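Local atomic coordinates of ubiquitin-like-specific protease 2 (Saccharomyces cerevisiae, PDB entry 5LNB), a protein that cleaves SUMO from modified proteins as a cysteine protease of the C48 (Ulp1) family, the chain here holding its catalytic domain. Residues W123-I128 against L162-L167; K202-P207 against D235-S240; I220-K225 against K254-N259. One frame throughout, in Å; residues are numbered along the deposited sequence.

Contact 1: W123-I128 against L162-L167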
# COMPACT_ATOMS: atom_id res chain seq x y z
N TRP A 123 0.14 -10.74 4.08
CA TRP A 123 0.10 -9.33 3.71
C TRP A 123 -0.76 -8.54 4.69
O TRP A 123 -1.88 -8.94 5.02
CB TRP A 123 -0.48 -9.14 2.31
CG TRP A 123 0.43 -9.41 1.15
CD1 TRP A 123 0.36 -10.47 0.28
CD2 TRP A 123 1.50 -8.58 0.68
NE1 TRP A 123 1.35 -10.36 -0.68
CE2 TRP A 123 2.06 -9.21 -0.46
CE3 TRP A 123 2.06 -7.37 1.13
CZ2 TRP A 123 3.14 -8.66 -1.16
CZ3 TRP A 123 3.12 -6.83 0.44
CH2 TRP A 123 3.66 -7.48 -0.70
N PHE A 124 -0.25 -7.40 5.14
CA PHE A 124 -1.07 -6.35 5.72
C PHE A 124 -0.37 -5.03 5.41
O PHE A 124 0.62 -5.01 4.67
CB PHE A 124 -1.36 -6.60 7.21
CG PHE A 124 -0.13 -6.57 8.10
CD1 PHE A 124 0.23 -5.41 8.77
CD2 PHE A 124 0.63 -7.71 8.29
CE1 PHE A 124 1.35 -5.38 9.60
CE2 PHE A 124 1.75 -7.69 9.12
CZ PHE A 124 2.11 -6.53 9.77
N SER A 125 -0.88 -3.93 5.95
CA SER A 125 -0.34 -2.63 5.55
C SER A 125 -0.54 -1.59 6.65
O SER A 125 -1.40 -1.74 7.52
CB SER A 125 -0.99 -2.16 4.25
OG SER A 125 -0.46 -0.92 3.81
N CYS A 126 0.26 -0.53 6.59
CA CYS A 126 -0.00 0.62 7.44
C CYS A 126 0.15 1.89 6.62
O CYS A 126 0.71 1.89 5.52
CB CYS A 126 0.91 0.64 8.67
SG CYS A 126 2.61 0.93 8.31
N ILE A 127 -0.39 2.97 7.16
CA ILE A 127 -0.31 4.30 6.57
C ILE A 127 0.07 5.25 7.70
O ILE A 127 -0.63 5.32 8.72
CB ILE A 127 -1.62 4.74 5.90
CG1 ILE A 127 -1.98 3.79 4.76
CG2 ILE A 127 -1.53 6.18 5.40
CD1 ILE A 127 -3.25 4.17 4.00
N ILE A 128 1.19 5.95 7.54
CA ILE A 128 1.70 6.85 8.57
C ILE A 128 1.12 8.23 8.34
O ILE A 128 1.29 8.80 7.25
CB ILE A 128 3.23 6.89 8.57
CG1 ILE A 128 3.81 5.47 8.52
CG2 ILE A 128 3.74 7.64 9.81
CD1 ILE A 128 5.33 5.45 8.58
N LEU A 162 -1.43 3.96 11.06
CA LEU A 162 -2.72 3.31 10.86
C LEU A 162 -2.49 1.94 10.23
O LEU A 162 -2.11 1.85 9.05
CB LEU A 162 -3.62 4.20 10.01
CG LEU A 162 -3.76 5.66 10.47
CD1 LEU A 162 -4.60 6.48 9.48
CD2 LEU A 162 -4.34 5.75 11.88
N THR A 163 -2.71 0.88 11.00
CA THR A 163 -2.36 -0.49 10.63
C THR A 163 -3.64 -1.31 10.46
O THR A 163 -4.48 -1.36 11.36
CB THR A 163 -1.48 -1.13 11.71
OG1 THR A 163 -0.42 -0.23 12.05
CG2 THR A 163 -0.88 -2.44 11.22
N PHE A 164 -3.77 -1.97 9.30
CA PHE A 164 -5.00 -2.69 8.99
C PHE A 164 -4.69 -4.04 8.35
O PHE A 164 -3.81 -4.16 7.50
CB PHE A 164 -5.92 -1.85 8.08
CG PHE A 164 -5.18 -1.08 7.00
CD1 PHE A 164 -5.15 -1.55 5.69
CD2 PHE A 164 -4.52 0.11 7.30
CE1 PHE A 164 -4.48 -0.85 4.69
CE2 PHE A 164 -3.84 0.81 6.31
CZ PHE A 164 -3.82 0.33 5.00
N ASP A 165 -5.43 -5.05 8.80
CA ASP A 165 -5.13 -6.45 8.49
C ASP A 165 -6.46 -7.18 8.36
O ASP A 165 -7.30 -7.09 9.25
CB ASP A 165 -4.27 -7.06 9.60
CG ASP A 165 -3.87 -8.50 9.32
OD1 ASP A 165 -4.19 -9.05 8.24
OD2 ASP A 165 -3.20 -9.09 10.20
N SER A 166 -6.64 -7.92 7.26
CA SER A 166 -7.85 -8.69 7.09
C SER A 166 -7.90 -9.89 8.02
O SER A 166 -8.99 -10.43 8.25
CB SER A 166 -8.00 -9.14 5.64
OG SER A 166 -6.84 -9.82 5.20
N LEU A 167 -6.77 -10.33 8.57
CA LEU A 167 -6.79 -11.36 9.60
C LEU A 167 -7.02 -10.72 10.97
O LEU A 167 -6.85 -9.51 11.17
CB LEU A 167 -5.50 -12.17 9.60
CG LEU A 167 -5.17 -12.85 8.27
CD1 LEU A 167 -3.91 -13.71 8.36
CD2 LEU A 167 -6.35 -13.69 7.75
O HOH W 1 -4.60 -7.89 4.93
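Ser125 with Phe164, and two residues further along Ile127 with Leu162, form the hydrogen-bonded pairs of an antiparallel ladder inside the mixed sheet of this Ulp1-family catalytic domain. Phe164 N gives a straight bond to Ser125 O (3.0 Å); the return bond from Ser125 N to Phe164 O is weak. Leu162 N to Ile127 O and Ile127 N to Leu162 O are both 2.8 Å. Between them Cys126 pairs with Thr163, and Cys126 CA makes a short CA-H...O contact with Leu162 O.

The ring of Phe164 carries the side-chain contacts, its flat shape offering face and edge to different neighbours. Ser125 O lies over one face, offset toward the rim; apolar Ile127 CG1 meets the edge, 3.8 Å from Phe164 CE2. Phe164 CE1 and CZ lie by Ser125 CB, and the ring meets Trp237. An alanine in place of Phe164 would probably leave Ile127 CG1 and Ser125 CB without their aromatic neighbour and open a gap beside the Trp237 ring. Asp165 CG packs against Phe124 CB.

Asp165 is hydrogen-bonded to His171 through OD2 and His122 through OD1, the latter consistent with the family's His-Asp-Cys triad, Cys215 lying nearby. Asp165 OD1 also closes an Asx turn, accepting from Leu167 N above the carboxylate plane.

Contact 2: K202-P207 against D235-S240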
# COMPACT_ATOMS: atom_id res chain seq x y z
N LYS A 202 -2.12 2.42 15.59
CA LYS A 202 -3.57 2.35 15.75
C LYS A 202 -4.07 1.19 14.90
O LYS A 202 -3.89 1.19 13.68
CB LYS A 202 -4.23 3.67 15.33
CG LYS A 202 -3.71 4.90 16.07
CD LYS A 202 -4.30 5.06 17.46
CE LYS A 202 -3.78 6.31 18.14
NZ LYS A 202 -4.27 6.48 19.56
N THR A 203 -4.67 0.20 15.56
CA THR A 203 -5.23 -0.98 14.89
C THR A 203 -6.54 -0.57 14.24
O THR A 203 -7.51 -0.26 14.94
CB THR A 203 -5.44 -2.12 15.89
OG1 THR A 203 -4.17 -2.58 16.36
CG2 THR A 203 -6.19 -3.28 15.25
N CYS A 204 -6.59 -0.55 12.92
CA CYS A 204 -7.76 -0.01 12.26
C CYS A 204 -8.63 -1.12 11.69
O CYS A 204 -8.12 -1.96 10.95
CB CYS A 204 -7.35 0.97 11.16
SG CYS A 204 -6.41 2.36 11.79
N PRO A 205 -9.93 -1.13 12.00
CA PRO A 205 -10.79 -2.22 11.51
C PRO A 205 -11.07 -2.12 10.01
O PRO A 205 -11.45 -1.07 9.50
CB PRO A 205 -12.08 -2.03 12.33
CG PRO A 205 -12.09 -0.59 12.66
CD PRO A 205 -10.65 -0.18 12.85
N VAL A 206 -10.87 -3.24 9.32
CA VAL A 206 -11.23 -3.41 7.92
C VAL A 206 -11.97 -4.74 7.81
O VAL A 206 -11.90 -5.54 8.75
CB VAL A 206 -9.99 -3.39 7.01
CG1 VAL A 206 -9.43 -1.96 6.87
CG2 VAL A 206 -8.93 -4.36 7.55
N PRO A 207 -12.66 -5.04 6.71
CA PRO A 207 -13.35 -6.32 6.62
C PRO A 207 -12.39 -7.46 6.96
O PRO A 207 -11.22 -7.43 6.60
CB PRO A 207 -13.82 -6.39 5.16
CG PRO A 207 -13.82 -4.95 4.70
CD PRO A 207 -12.67 -4.31 5.42
N ASP A 235 -11.53 9.24 9.65
CA ASP A 235 -12.58 9.48 10.64
C ASP A 235 -13.34 8.19 10.97
O ASP A 235 -13.67 7.95 12.14
CB ASP A 235 -13.54 10.56 10.14
CG ASP A 235 -13.00 11.97 10.38
OD1 ASP A 235 -12.33 12.16 11.42
OD2 ASP A 235 -13.24 12.87 9.55
N VAL A 236 -13.60 7.35 9.97
CA VAL A 236 -14.26 6.08 10.23
C VAL A 236 -13.45 5.25 11.22
O VAL A 236 -13.99 4.75 12.21
CB VAL A 236 -14.49 5.31 8.91
CG1 VAL A 236 -15.04 3.91 9.20
CG2 VAL A 236 -15.44 6.08 8.02
N TRP A 237 -12.16 5.08 10.95
CA TRP A 237 -11.29 4.35 11.87
C TRP A 237 -11.24 5.02 13.24
O TRP A 237 -11.34 4.34 14.27
CB TRP A 237 -9.89 4.24 11.29
CG TRP A 237 -9.78 3.27 10.18
CD1 TRP A 237 -10.60 2.20 9.93
CD2 TRP A 237 -8.79 3.26 9.14
NE1 TRP A 237 -10.18 1.53 8.81
CE2 TRP A 237 -9.07 2.16 8.30
CE3 TRP A 237 -7.69 4.08 8.84
CZ2 TRP A 237 -8.29 1.86 7.19
CZ3 TRP A 237 -6.92 3.77 7.74
CH2 TRP A 237 -7.23 2.67 6.93
N LYS A 238 -11.09 6.35 13.27
CA LYS A 238 -10.95 7.06 14.54
C LYS A 238 -12.11 6.76 15.48
O LYS A 238 -11.91 6.62 16.69
CB LYS A 238 -10.85 8.57 14.31
CG LYS A 238 -9.57 9.18 14.83
CD LYS A 238 -9.27 10.53 14.17
CE LYS A 238 -7.75 10.76 14.01
NZ LYS A 238 -7.44 12.08 13.39
N ASN A 239 -13.32 6.69 14.95
CA ASN A 239 -14.50 6.51 15.78
C ASN A 239 -14.95 5.06 15.84
O ASN A 239 -16.11 4.79 16.15
CB ASN A 239 -15.63 7.42 15.29
CG ASN A 239 -15.31 8.89 15.50
OD1 ASN A 239 -15.10 9.64 14.54
ND2 ASN A 239 -15.23 9.30 16.75
N SER A 240 -14.04 4.12 15.58
CA SER A 240 -14.43 2.71 15.55
C SER A 240 -14.67 2.14 16.94
O SER A 240 -15.08 0.98 17.05
CB SER A 240 -13.37 1.88 14.82
OG SER A 240 -12.12 1.98 15.49
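Cys204 CB rests on the indole face of Trp237, 3.4 Å from the centroid of the five-membered ring and only 9° off its normal, a CH-pi contact. The sulfur reaches the six-membered half obliquely: SG, anti to the carbonyl carbon (chi1 -61°), lies 4.1 Å from the centroid of that ring, a sulfur-aromatic contact. A small, polarisable side chain suits this place, since it can lie close against the ring and still present sulfur to it.

The edge of the indole is used as well. Trp237 NE1 donates a weak, bent bond to Pro205 O (3.0 Å, 129° at the hydrogen), which gives the ring's one polar atom a partner in an otherwise apolar setting. Val206 CG1 also approaches near the ring plane, 4.0 Å from Trp237 CZ2. The Pro205 ring, compact and apolar, packs with CD beside Trp237 CD1 and CG 3.5 Å from Ser240 CB.

In the fold, this joins the chain leaving the edge strand 199-203 of the mixed sheet to the C-terminal end of helix 230-238. The indole of Trp237 lies in this junction and also meets the rings of Phe164 and Phe256.

Behind the first shell, Trp237 O accepts hydrogen bonds from both Ser240 N and Ser240 OG, the latter at 2.8 Å and in the carbonyl plane. Ser240 thereby folds back on the last helical turn, with its CB held against Pro205. On the strand side, Cys204 N is probably hydrogen-bonded to Thr163 O, fixing the backbone from which the thiol projects.

Contact 3: I220-K225 against K254-N259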
# COMPACT_ATOMS: atom_id res chain seq x y z
N ILE A 220 -4.73 -4.38 -1.20
CA ILE A 220 -4.98 -3.56 -2.38
C ILE A 220 -6.29 -2.79 -2.23
O ILE A 220 -6.34 -1.57 -2.45
CB ILE A 220 -4.98 -4.44 -3.65
CG1 ILE A 220 -3.57 -4.98 -3.92
CG2 ILE A 220 -5.56 -3.67 -4.87
CD1 ILE A 220 -3.51 -6.09 -4.97
N LEU A 221 -7.36 -3.48 -1.83
CA LEU A 221 -8.66 -2.81 -1.80
C LEU A 221 -8.81 -1.89 -0.60
O LEU A 221 -9.54 -0.89 -0.68
CB LEU A 221 -9.78 -3.84 -1.84
CG LEU A 221 -10.12 -4.13 -3.32
CD1 LEU A 221 -9.34 -5.31 -3.88
CD2 LEU A 221 -11.59 -4.29 -3.55
N ASN A 222 -8.12 -2.18 0.51
CA ASN A 222 -8.17 -1.28 1.65
C ASN A 222 -7.43 0.01 1.35
O ASN A 222 -7.93 1.11 1.65
CB ASN A 222 -7.60 -1.97 2.89
CG ASN A 222 -8.51 -3.08 3.42
OD1 ASN A 222 -9.72 -3.08 3.16
ND2 ASN A 222 -7.94 -4.02 4.16
N ILE A 223 -6.26 -0.09 0.73
CA ILE A 223 -5.54 1.10 0.30
C ILE A 223 -6.36 1.86 -0.74
O ILE A 223 -6.49 3.09 -0.67
CB ILE A 223 -4.15 0.72 -0.24
CG1 ILE A 223 -3.25 0.29 0.93
CG2 ILE A 223 -3.55 1.88 -1.03
CD1 ILE A 223 -1.89 -0.25 0.54
N ARG A 224 -6.93 1.14 -1.70
CA ARG A 224 -7.78 1.78 -2.69
C ARG A 224 -8.91 2.56 -2.04
O ARG A 224 -9.18 3.71 -2.40
CB ARG A 224 -8.34 0.74 -3.65
CG ARG A 224 -9.32 1.34 -4.65
CD ARG A 224 -9.88 0.29 -5.59
NE ARG A 224 -10.79 0.89 -6.55
CZ ARG A 224 -11.56 0.20 -7.39
NH1 ARG A 224 -11.54 -1.12 -7.37
NH2 ARG A 224 -12.35 0.84 -8.24
N LYS A 225 -9.60 1.94 -1.07
CA LYS A 225 -10.70 2.62 -0.40
C LYS A 225 -10.20 3.85 0.35
O LYS A 225 -10.81 4.92 0.29
CB LYS A 225 -11.42 1.67 0.55
CG LYS A 225 -12.52 2.32 1.38
CD LYS A 225 -13.64 2.88 0.51
CE LYS A 225 -14.21 1.79 -0.40
NZ LYS A 225 -15.49 2.22 -1.05
N LYS A 254 -19.72 -2.15 5.50
CA LYS A 254 -20.37 -1.37 4.45
C LYS A 254 -19.39 -0.37 3.83
O LYS A 254 -19.26 -0.29 2.61
CB LYS A 254 -21.60 -0.66 5.01
CG LYS A 254 -22.42 0.09 3.97
CD LYS A 254 -23.77 0.51 4.55
CE LYS A 254 -24.54 1.41 3.60
NZ LYS A 254 -23.86 2.72 3.39
N TYR A 255 -18.68 0.37 4.68
CA TYR A 255 -17.77 1.40 4.19
C TYR A 255 -16.75 0.83 3.22
O TYR A 255 -16.45 1.45 2.20
CB TYR A 255 -17.06 2.09 5.36
CG TYR A 255 -16.29 3.32 4.92
CD1 TYR A 255 -16.95 4.51 4.64
CD2 TYR A 255 -14.91 3.29 4.74
CE1 TYR A 255 -16.26 5.63 4.22
CE2 TYR A 255 -14.20 4.42 4.32
CZ TYR A 255 -14.89 5.58 4.06
OH TYR A 255 -14.21 6.71 3.65
N PHE A 256 -16.19 -0.35 3.53
CA PHE A 256 -15.15 -0.98 2.73
C PHE A 256 -15.70 -2.00 1.72
O PHE A 256 -14.92 -2.82 1.21
CB PHE A 256 -14.12 -1.66 3.63
CG PHE A 256 -13.20 -0.70 4.34
CD1 PHE A 256 -12.05 -0.22 3.71
CD2 PHE A 256 -13.48 -0.27 5.63
CE1 PHE A 256 -11.20 0.67 4.36
CE2 PHE A 256 -12.64 0.62 6.29
CZ PHE A 256 -11.49 1.09 5.65
N ASP A 257 -17.00 -1.97 1.44
CA ASP A 257 -17.61 -2.81 0.39
C ASP A 257 -17.29 -4.29 0.60
O ASP A 257 -16.84 -4.99 -0.33
CB ASP A 257 -17.17 -2.37 -1.00
CG ASP A 257 -17.44 -0.90 -1.27
OD1 ASP A 257 -16.62 -0.27 -1.95
OD2 ASP A 257 -18.47 -0.38 -0.78
N LYS A 258 -17.53 -4.80 1.81
CA LYS A 258 -17.20 -6.19 2.06
C LYS A 258 -17.93 -7.13 1.10
O LYS A 258 -17.39 -8.18 0.73
CB LYS A 258 -17.51 -6.57 3.51
CG LYS A 258 -17.12 -8.02 3.82
CD LYS A 258 -17.34 -8.38 5.27
CE LYS A 258 -16.87 -9.82 5.55
NZ LYS A 258 -17.11 -10.19 6.99
N ASN A 259 -19.15 -6.78 0.67
CA ASN A 259 -19.92 -7.67 -0.19
C ASN A 259 -19.26 -7.88 -1.55
O ASN A 259 -19.54 -8.88 -2.21
CB ASN A 259 -21.35 -7.15 -0.38
CG ASN A 259 -21.39 -5.82 -1.12
OD1 ASN A 259 -20.52 -4.97 -0.95
ND2 ASN A 259 -22.41 -5.64 -1.95
O HOH W 2 -12.44 -1.55 -0.85
O HOH W 3 -13.46 6.44 1.03
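Lys225 NZ and Asp257 OD1 form a salt bridge of 2.9 Å, the ammonium meeting the oxygen from above the carboxylate plane. The bridge ties helix 215-228 to the Schellman motif that ends helix 245-255, in which Asp257, with positive phi, is the C-prime residue; Lys258 N is hydrogen-bonded to Asn253 O and Asp257 N to Lys254 O. A lysine suits the helix side because its chain is long and flexible: bends at chi2 (63°) and chi3 (55°) fold it over the turn, and Lys225 CE passes 3.4 Å from Tyr255 O. Glu228 offers the ammonium a second, long and weak ion pair.

Water extends the polar link. One molecule donates to both Lys225 O and Tyr255 OH, the latter at 2.7 Å, and the same hydroxyl is hydrogen-bonded to Glu232 and Thr233. Another donates to Leu221 O and, weakly, to Phe256 O.

The methylenes of Lys225 do the packing. CG, anti to the backbone N (chi1 175°), lies 3.5 Å from Phe256 CD1 and 4.0 Å from Tyr255 CE2, so that one aliphatic chain serves two aromatic rings. Phe256, flat and apolar, is buried here and meets Trp237 as well. The side chains of Asn222 and Phe256 cross at about a right angle; Asn222 OD1, which accepts from Arg261 NH2, stands 3.7 Å from Phe256 CD1.

From the N terminus, strand 122-129 comes first, and contact 1 closes the loop that returns through helix 131-136 and a partly unmodelled loop to its neighbour, strand 159-164. Strand 199-203 then runs parallel on the other side of strand 159-164 and leads into contact 2. Contacts 2 and 3 cross: helix 215-228 opens contact 3 before helix 230-238 closes contact 2, and contact 3 closes only at 254-259. Contact 1 therefore stays within the sheet, contact 2 binds a helix end to its edge, and contact 3 joins two helical regions. Phe164 touches Asn222, while Trp237 NE1 lies 3.5 Å from Phe256 CZ, bringing all three together.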